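Local coordinates for transcriptional regulator (Vibrio vulnificus, PDB 4IVN), which probably represses the nan genes of sialic acid catabolism by binding their regulatory DNA, and binds N-acetylmannosamine 6-phosphate as its ligand, at residues M72-A75 with V76-Q80; K110-R114 with K115-R119; V249-N252 with S253-S257. One frame throughout, in Å; residues are numbered along the deposited sequence.

Interaction 1. Residues M72-A75 with V76-Q80; sequences MALA and VDLSQ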
# COMPACT_ATOMS: atom_id res chain seq x y z
N MET A 72 8.04 -11.45 -21.55
CA MET A 72 8.84 -12.00 -20.43
C MET A 72 10.23 -12.50 -20.93
O MET A 72 11.28 -12.15 -20.33
CB MET A 72 8.06 -13.21 -19.84
CG MET A 72 8.74 -13.96 -18.68
SD MET A 72 8.57 -13.04 -17.08
CE MET A 72 10.24 -12.39 -17.07
N ALA A 73 10.24 -13.33 -21.99
CA ALA A 73 11.57 -13.77 -22.53
C ALA A 73 12.39 -12.57 -22.94
O ALA A 73 13.65 -12.55 -22.78
CB ALA A 73 11.39 -14.67 -23.74
N LEU A 74 11.71 -11.59 -23.52
CA LEU A 74 12.43 -10.41 -23.92
C LEU A 74 13.19 -9.79 -22.74
O LEU A 74 14.42 -9.48 -22.84
CB LEU A 74 11.48 -9.39 -24.58
CG LEU A 74 12.15 -8.05 -24.91
CD1 LEU A 74 13.28 -8.23 -25.97
CD2 LEU A 74 11.14 -7.07 -25.46
N ALA A 75 12.47 -9.60 -21.61
CA ALA A 75 13.05 -8.88 -20.46
C ALA A 75 14.22 -9.71 -19.90
O ALA A 75 15.25 -9.18 -19.51
CB ALA A 75 11.97 -8.56 -19.37
N VAL A 76 14.05 -11.04 -19.88
CA VAL A 76 15.09 -11.93 -19.37
C VAL A 76 16.29 -11.86 -20.30
O VAL A 76 17.43 -11.78 -19.81
CB VAL A 76 14.59 -13.37 -19.24
CG1 VAL A 76 15.74 -14.34 -18.89
CG2 VAL A 76 13.51 -13.44 -18.16
N ASP A 77 16.04 -11.80 -21.63
CA ASP A 77 17.10 -11.80 -22.65
C ASP A 77 17.91 -10.48 -22.52
O ASP A 77 19.17 -10.49 -22.51
CB ASP A 77 16.50 -11.99 -24.06
CG ASP A 77 17.51 -12.52 -25.09
OD1 ASP A 77 18.43 -13.32 -24.73
OD2 ASP A 77 17.36 -12.13 -26.29
N LEU A 78 17.21 -9.36 -22.34
CA LEU A 78 17.87 -8.06 -22.13
C LEU A 78 18.71 -8.04 -20.85
O LEU A 78 19.75 -7.40 -20.78
CB LEU A 78 16.83 -6.94 -22.10
CG LEU A 78 16.25 -6.55 -23.48
CD1 LEU A 78 15.16 -5.51 -23.33
CD2 LEU A 78 17.33 -6.02 -24.40
N SER A 79 18.19 -8.71 -19.83
CA SER A 79 18.75 -8.75 -18.48
C SER A 79 20.25 -9.00 -18.35
O SER A 79 20.88 -8.57 -17.36
CB SER A 79 18.07 -9.87 -17.72
OG SER A 79 17.50 -9.32 -16.57
N GLN A 80 20.81 -9.73 -19.30
CA GLN A 80 22.24 -10.03 -19.27
C GLN A 80 23.08 -8.84 -19.77
O GLN A 80 24.26 -9.01 -20.07
CB GLN A 80 22.55 -11.29 -20.06
CG GLN A 80 21.37 -12.25 -20.18
CD GLN A 80 21.21 -12.81 -21.58
OE1 GLN A 80 20.35 -13.64 -21.82
NE2 GLN A 80 22.03 -12.33 -22.51

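Interaction 2. Residues K110-R114 with K115-R119; sequences KLIDR and KSLAR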
# COMPACT_ATOMS: atom_id res chain seq x y z
N LYS A 110 2.16 15.24 -12.12
CA LYS A 110 2.07 16.09 -13.30
C LYS A 110 1.14 15.52 -14.32
O LYS A 110 0.44 16.28 -14.98
CB LYS A 110 3.41 16.33 -13.99
CG LYS A 110 4.57 16.74 -13.11
CD LYS A 110 5.87 16.27 -13.77
CE LYS A 110 7.07 17.12 -13.34
NZ LYS A 110 8.19 16.91 -14.31
N LEU A 111 1.15 14.19 -14.47
CA LEU A 111 0.31 13.42 -15.40
C LEU A 111 -1.17 13.37 -15.07
O LEU A 111 -1.94 13.02 -15.92
CB LEU A 111 0.72 11.93 -15.38
CG LEU A 111 2.07 11.39 -15.88
CD1 LEU A 111 2.02 9.86 -15.75
CD2 LEU A 111 2.38 11.86 -17.30
N ILE A 112 -1.58 13.61 -13.83
CA ILE A 112 -3.00 13.39 -13.46
C ILE A 112 -3.92 14.24 -14.34
O ILE A 112 -3.69 15.37 -14.56
CB ILE A 112 -3.28 13.57 -11.93
CG1 ILE A 112 -3.13 12.21 -11.24
CG2 ILE A 112 -4.68 14.12 -11.68
CD1 ILE A 112 -2.60 12.33 -9.83
N ASP A 113 -4.91 13.59 -14.94
CA ASP A 113 -5.87 14.27 -15.81
C ASP A 113 -6.98 14.75 -14.89
O ASP A 113 -7.73 13.94 -14.35
CB ASP A 113 -6.38 13.24 -16.81
CG ASP A 113 -7.66 13.68 -17.51
OD1 ASP A 113 -8.07 14.83 -17.41
OD2 ASP A 113 -8.26 12.82 -18.13
N ARG A 114 -7.04 16.06 -14.67
CA ARG A 114 -7.91 16.61 -13.65
C ARG A 114 -9.38 16.57 -14.08
O ARG A 114 -10.26 16.53 -13.19
CB ARG A 114 -7.50 18.06 -13.33
CG ARG A 114 -6.44 18.16 -12.22
CD ARG A 114 -5.02 18.02 -12.76
NE ARG A 114 -3.92 18.25 -11.78
CZ ARG A 114 -3.90 19.15 -10.78
NH1 ARG A 114 -4.92 19.96 -10.55
NH2 ARG A 114 -2.85 19.24 -9.98
N LYS A 115 -9.62 16.59 -15.42
CA LYS A 115 -10.97 16.46 -15.98
C LYS A 115 -11.52 15.05 -15.69
O LYS A 115 -12.64 14.96 -15.26
CB LYS A 115 -11.05 16.74 -17.52
CG LYS A 115 -10.62 18.15 -17.97
CD LYS A 115 -11.46 19.22 -17.26
CE LYS A 115 -11.79 20.44 -18.14
NZ LYS A 115 -12.76 21.37 -17.45
N SER A 116 -10.74 13.96 -15.90
CA SER A 116 -11.21 12.64 -15.50
C SER A 116 -11.46 12.52 -14.03
O SER A 116 -12.39 11.87 -13.63
CB SER A 116 -10.25 11.44 -15.85
OG SER A 116 -9.93 11.37 -17.25
N LEU A 117 -10.47 12.97 -13.23
CA LEU A 117 -10.51 12.91 -11.79
C LEU A 117 -11.85 13.52 -11.27
O LEU A 117 -12.52 12.87 -10.42
CB LEU A 117 -9.31 13.69 -11.21
CG LEU A 117 -9.24 13.72 -9.67
CD1 LEU A 117 -9.19 12.33 -9.03
CD2 LEU A 117 -8.09 14.60 -9.18
N ALA A 118 -12.20 14.73 -11.74
CA ALA A 118 -13.49 15.38 -11.28
C ALA A 118 -14.70 14.51 -11.60
O ALA A 118 -15.58 14.30 -10.75
CB ALA A 118 -13.64 16.81 -11.83
N ARG A 119 -14.72 13.94 -12.82
CA ARG A 119 -15.76 13.04 -13.11
C ARG A 119 -15.80 11.80 -12.22
O ARG A 119 -16.88 11.34 -11.86
CB ARG A 119 -15.69 12.61 -14.56
CG ARG A 119 -16.34 13.64 -15.43
CD ARG A 119 -16.65 12.98 -16.76
NE ARG A 119 -15.49 12.23 -17.31
CZ ARG A 119 -14.49 12.77 -17.97
NH1 ARG A 119 -14.43 14.11 -18.18
NH2 ARG A 119 -13.53 11.98 -18.43

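Interaction 3. Residues V249-N252 with S253-S257; sequences VLVN and SLLES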
# COMPACT_ATOMS: atom_id res chain seq x y z
N VAL A 249 -5.60 11.18 -3.78
CA VAL A 249 -6.19 12.33 -4.47
C VAL A 249 -7.67 12.12 -4.77
O VAL A 249 -8.49 13.02 -4.55
CB VAL A 249 -5.38 12.65 -5.75
CG1 VAL A 249 -6.03 13.80 -6.46
CG2 VAL A 249 -3.91 12.99 -5.42
N LEU A 250 -8.06 10.90 -5.11
CA LEU A 250 -9.47 10.67 -5.31
C LEU A 250 -10.23 11.00 -4.05
O LEU A 250 -11.20 11.71 -4.10
CB LEU A 250 -9.73 9.20 -5.80
CG LEU A 250 -11.17 8.77 -5.94
CD1 LEU A 250 -12.04 9.69 -6.86
CD2 LEU A 250 -11.30 7.29 -6.39
N VAL A 251 -9.86 10.41 -2.91
CA VAL A 251 -10.65 10.52 -1.68
C VAL A 251 -10.48 11.90 -1.10
O VAL A 251 -11.44 12.48 -0.64
CB VAL A 251 -10.32 9.38 -0.66
CG1 VAL A 251 -11.17 9.50 0.62
CG2 VAL A 251 -10.58 8.07 -1.41
N ASN A 252 -9.29 12.47 -1.22
CA ASN A 252 -9.18 13.87 -0.79
C ASN A 252 -10.04 14.88 -1.59
O ASN A 252 -10.51 15.87 -1.01
CB ASN A 252 -7.72 14.31 -0.76
CG ASN A 252 -6.91 13.53 0.29
OD1 ASN A 252 -7.49 12.85 1.14
ND2 ASN A 252 -5.60 13.58 0.19
N SER A 253 -10.17 14.69 -2.91
CA SER A 253 -11.12 15.49 -3.71
C SER A 253 -12.51 15.33 -3.23
O SER A 253 -13.23 16.34 -3.08
CB SER A 253 -11.08 15.21 -5.18
OG SER A 253 -9.75 15.25 -5.53
N LEU A 254 -12.91 14.08 -2.98
CA LEU A 254 -14.24 13.82 -2.43
C LEU A 254 -14.47 14.64 -1.14
O LEU A 254 -15.52 15.30 -0.97
CB LEU A 254 -14.47 12.34 -2.14
CG LEU A 254 -14.96 11.45 -3.27
CD1 LEU A 254 -14.49 10.01 -3.03
CD2 LEU A 254 -16.47 11.63 -3.53
N LEU A 255 -13.49 14.59 -0.23
CA LEU A 255 -13.59 15.28 1.03
C LEU A 255 -13.65 16.79 0.79
O LEU A 255 -14.35 17.52 1.47
CB LEU A 255 -12.39 14.90 1.93
CG LEU A 255 -12.65 13.56 2.65
CD1 LEU A 255 -11.36 12.93 3.11
CD2 LEU A 255 -13.58 13.79 3.87
N GLU A 256 -12.98 17.24 -0.25
CA GLU A 256 -13.03 18.68 -0.53
C GLU A 256 -14.37 19.05 -1.17
O GLU A 256 -14.89 20.09 -0.86
CB GLU A 256 -11.92 19.05 -1.44
CG GLU A 256 -11.94 20.50 -1.83
CD GLU A 256 -10.57 21.06 -1.72
OE1 GLU A 256 -10.07 21.11 -0.57
OE2 GLU A 256 -10.00 21.42 -2.77
N SER A 257 -14.95 18.20 -2.02
CA SER A 257 -16.22 18.58 -2.68
C SER A 257 -17.38 18.37 -1.74
O SER A 257 -18.38 19.07 -1.84
CB SER A 257 -16.45 17.84 -3.99
OG SER A 257 -15.30 17.86 -4.79

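Interaction 1. Residues M72-A75 with V76-Q80
Four consecutive i to i+4 backbone bonds, from Val76 N to Met72 O through Ser79 N to Ala75 O, join residues 72-75 to 76-80 near the C-terminal part of helix 67-78. The bond from Leu78 N to Leu74 O is 2.8 Å long and nearly straight at the hydrogen (166°), whereas that from Ser79 N to Ala75 O is bent to 140°.

Over this frame the side chains pair one turn apart. Met72 sends CG anti to its backbone N (chi1 179°), and the bends that follow at chi2 and chi3 carry the terminal methyl along the helix, so that CE lies 3.6 Å from Val76 CG2. Val76 CG2 stands beside Val76's own backbone N and rests 3.4 Å from Met72 O. The helix belongs to the helix-turn-helix domain of the RpiR family, and the Met72 side chain is about 7 Å from a bound sugar phosphate; it also packs on Pro231 and on Ile273 of the second subunit.

On another flank Leu74 CD1 approaches Leu78 CG at 4.2 Å, a looser apolar contact, and both leucines touch Leu8 of helix 7-13. Asp77 meets the preceding turn through its CB, 3.2 Å from Ala73 O, while its carboxylate turns to the N-terminal residues, where OD2 accepts from the backbone N atoms of Asn6 and Leu8.

Interaction 2. Residues K110-R114 with K115-R119
Asp113 OD1 is gripped by two backbone N-H groups of the helix that follows: Ser116 N at 3.2 Å, in a nearly straight bond (165°), and Lys115 N at 3.1 Å, a weak bond because its angle is poor. Ser116 N meets OD1 from above the carboxylate plane, 62° out of it. The placement follows from the first torsion: at chi1 163° the carboxylate carbon lies anti to the backbone N, and the group folds forward over the start of helix 114-126. Its other oxygen, OD2, accepts from Ser116 OG; the modelled separation is very short, so its exact length deserves caution.

Asp113 is thus the N-cap, taking up amide hydrogens that have no preceding helical carbonyl to bind. The negative carboxylate would also be expected to interact favourably with the helix dipole. Behind it, Ile112 is the first residue to leave helical backbone angles after helix 93-111, so the whole link between the two helices is very short. Regular helical bonding begins at once: Leu117 N donates to Asp113 O at 3.1 Å, and Ala118 N to Arg114 O at 3.0 Å.

The apolar side of the turn is light, with Ile112 CG2 4.3 Å from Leu117 CD2. Leu117 also packs on Leu223 of strand 221-224, while both Ile112 and Leu117 touch Cys94 of the second subunit. Arg114 bends at chi2, and its NH2 forms a salt bridge with Asp92 of that subunit. Arg119 lays one guanidinium face over Ser116 CA, 3.8 Å above the plane and offset toward the rim; its NH2 is salt-bridged to Glu221.

Interaction 3. Residues V249-N252 with S253-S257
Val249 O accepts two bonds from a single residue, Ser253: one from the backbone N at 2.9 Å and one from the hydroxyl OG at 2.7 Å. The two donors reach the carbonyl from opposite faces of its plane. This is the familiar intrahelical bond of a serine to the carbonyl four residues back, here within the long helix 237-257, whose residues 249-252 belong to the SIS domain. Ser253 can make it because OG stands beside its own backbone N (chi1 -49°), turned back along the helix.

Leu250 next receives Leu254 N on its O at 3.1 Å, and the side chains of both residues face helix 114-126, touching Ile120 and Val124 respectively. Val251 O takes Leu255 N, while Val251 CG1 comes within 4.2 Å of Leu255 CD1 in a modest apolar contact; Leu255 continues onto Tyr261, Lys262 and Val265 of the next helix.

Asn252 closes the first segment. Its O accepts Glu256 N through a bond bent to 139°, and Glu256 CB lies 3.5 Å from that oxygen. The amide end of Asn252 looks to other helices instead: OD1 accepts from Arg148 NH2, and ND2 makes a weak hydrogen bond to Ser97 OG of the second subunit. One turn further on the serine pattern recurs, with Ser257 OG donating to Ser253 O at 3.1 Å from above the carbonyl plane.

Along the chain the three contacts lie in series, none nesting in or crossing another, and none closes a long loop, since each joins adjoining segments. Interaction 1 belongs to the end of helix 67-78 in the helix-turn-helix domain. Interaction 2 follows about 35 Å away, centre to centre, at the turn from helix 93-111 into helix 114-126, on the opposite side of the chain's centre. Interaction 3, late in helix 237-257, comes back beside it, with centres about 12 Å apart. Those two meet directly: Leu117 CD2 packs 3.5 Å from Val249 CG1, joining helices 114-126 and 237-257. All three contacts also touch the second subunit.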